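Local coordinates for protein myosin-I heavy chain (Dictyostelium discoideum, PDB 5EJR) that is an actin-based, ATP-driven class VII motor acting in early phagocytosis and adhesion, represented here by a MyTH4-FERM module of its tail, at residues E150-R155 against E175-H180. Numbering follows the deposited sequence.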
# COMPACT_ATOMS: atom_id res chain seq x y z
N GLU A 150 -33.31 -0.38 5.48
CA GLU A 150 -34.52 -0.60 6.30
C GLU A 150 -34.59 -2.03 6.84
O GLU A 150 -35.00 -2.23 7.98
CB GLU A 150 -35.80 -0.25 5.51
CG GLU A 150 -35.96 1.23 5.19
CD GLU A 150 -35.95 2.21 6.36
OE1 GLU A 150 -36.45 1.85 7.45
OE2 GLU A 150 -35.47 3.35 6.17
N GLN A 151 -34.14 -3.00 6.03
CA GLN A 151 -34.06 -4.41 6.42
C GLN A 151 -33.01 -4.59 7.51
O GLN A 151 -33.30 -5.24 8.50
CB GLN A 151 -33.76 -5.29 5.19
CG GLN A 151 -33.82 -6.79 5.48
CD GLN A 151 -35.22 -7.39 5.59
OE1 GLN A 151 -36.25 -6.72 5.42
NE2 GLN A 151 -35.27 -8.70 5.85
N LEU A 152 -31.79 -4.01 7.33
CA LEU A 152 -30.72 -4.09 8.33
C LEU A 152 -31.20 -3.46 9.65
O LEU A 152 -31.00 -4.07 10.70
CB LEU A 152 -29.44 -3.37 7.85
CG LEU A 152 -28.68 -3.96 6.66
CD1 LEU A 152 -27.41 -3.17 6.40
CD2 LEU A 152 -28.31 -5.43 6.88
N MET A 153 -31.88 -2.29 9.55
CA MET A 153 -32.49 -1.55 10.66
C MET A 153 -33.49 -2.46 11.41
O MET A 153 -33.50 -2.46 12.64
CB MET A 153 -33.20 -0.29 10.14
CG MET A 153 -32.27 0.88 9.82
SD MET A 153 -33.22 2.31 9.20
CE MET A 153 -31.89 3.41 8.73
N SER A 154 -34.30 -3.26 10.65
CA SER A 154 -35.28 -4.21 11.22
C SER A 154 -34.58 -5.38 11.92
O SER A 154 -35.02 -5.83 12.99
CB SER A 154 -36.22 -4.74 10.15
OG SER A 154 -37.16 -3.75 9.78
N ARG A 155 -33.50 -5.88 11.33
CA ARG A 155 -32.73 -6.97 11.94
C ARG A 155 -32.03 -6.47 13.20
O ARG A 155 -31.78 -7.25 14.11
CB ARG A 155 -31.69 -7.52 10.97
CG ARG A 155 -32.28 -8.39 9.87
CD ARG A 155 -32.76 -9.76 10.37
NE ARG A 155 -31.69 -10.59 10.95
CZ ARG A 155 -30.86 -11.35 10.24
NH1 ARG A 155 -30.90 -11.33 8.91
NH2 ARG A 155 -29.96 -12.10 10.85
N GLU A 175 -24.24 2.57 9.12
CA GLU A 175 -23.44 3.81 9.11
C GLU A 175 -22.68 3.94 7.78
O GLU A 175 -22.72 4.99 7.15
CB GLU A 175 -22.45 3.85 10.29
CG GLU A 175 -21.57 5.09 10.34
CD GLU A 175 -20.17 4.94 10.93
OE1 GLU A 175 -19.98 4.11 11.84
OE2 GLU A 175 -19.27 5.69 10.49
N LYS A 176 -22.02 2.85 7.36
CA LYS A 176 -21.23 2.80 6.13
C LYS A 176 -22.08 2.91 4.86
O LYS A 176 -21.55 3.37 3.85
CB LYS A 176 -20.32 1.56 6.10
CG LYS A 176 -19.23 1.51 7.17
CD LYS A 176 -18.34 2.77 7.18
CE LYS A 176 -17.37 2.79 8.33
NZ LYS A 176 -17.19 4.16 8.86
N LEU A 177 -23.36 2.49 4.88
CA LEU A 177 -24.24 2.61 3.70
C LEU A 177 -24.81 4.02 3.66
O LEU A 177 -25.06 4.56 2.58
CB LEU A 177 -25.36 1.57 3.71
CG LEU A 177 -24.94 0.10 3.56
CD1 LEU A 177 -26.01 -0.82 4.06
CD2 LEU A 177 -24.59 -0.25 2.10
N GLU A 178 -24.99 4.64 4.84
CA GLU A 178 -25.45 6.03 4.98
C GLU A 178 -24.36 7.00 4.46
O GLU A 178 -24.68 8.09 3.99
CB GLU A 178 -25.76 6.33 6.45
CG GLU A 178 -27.18 5.96 6.86
CD GLU A 178 -27.50 5.98 8.35
OE1 GLU A 178 -26.58 6.23 9.17
OE2 GLU A 178 -28.67 5.70 8.69
N SER A 179 -23.08 6.59 4.55
CA SER A 179 -21.91 7.38 4.14
C SER A 179 -21.83 7.64 2.62
O SER A 179 -21.23 8.63 2.20
CB SER A 179 -20.63 6.71 4.62
OG SER A 179 -20.19 5.70 3.73
N HIS A 180 -22.43 6.75 1.79
CA HIS A 180 -22.45 6.86 0.33
C HIS A 180 -23.22 8.10 -0.17
O HIS A 180 -24.22 8.47 0.45
CB HIS A 180 -22.96 5.57 -0.32
CG HIS A 180 -22.00 4.44 -0.20
ND1 HIS A 180 -20.95 4.30 -1.08
CD2 HIS A 180 -21.96 3.42 0.69
CE1 HIS A 180 -20.30 3.21 -0.69
NE2 HIS A 180 -20.87 2.65 0.37
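Leu-152 and Leu-177 meet methyl to methyl between two successive helices of the MyTH4 domain, 142-159 and 164-178, and illustrate how neighbouring helices of a bundle meet through branch ends; between residues 150-155 and 175-180 the contact is narrow. The two CD1 atoms approach to 3.6 Å, while the CA atoms of these residues stay 10.4 Å apart, so the gap between the backbones is spanned by the leucines themselves. Both CA-CB bonds aim at the opposite helix, and the two side chains cross at about a right angle, touching through one branch each. In Leu-152, CG lies anti to the carbonyl carbon (chi1 -67°) and CD1 continues the chain outward (chi2 -177°), which carries this methyl across to its partner. Around the pair the core continues: Leu-152 also packs on Ile-170, Cys-173 and Ile-174 of helix 164-178, and Leu-177 on Phe-148 and Met-149 of helix 142-159, on Pro-140 and on Ser-135 of helix 121-137.

Beside this apolar pair, nearer the surface, lies a mixed one. Met-153 and Glu-178 start from CA-CB bonds that do not aim across, yet both chains run extended beyond CG and their ends converge, again nearly perpendicular. The carboxylate belongs to an exposed residue, and the meeting is a loose van der Waals one, Met-153 CE lying 4.0 Å from Glu-178 OE2.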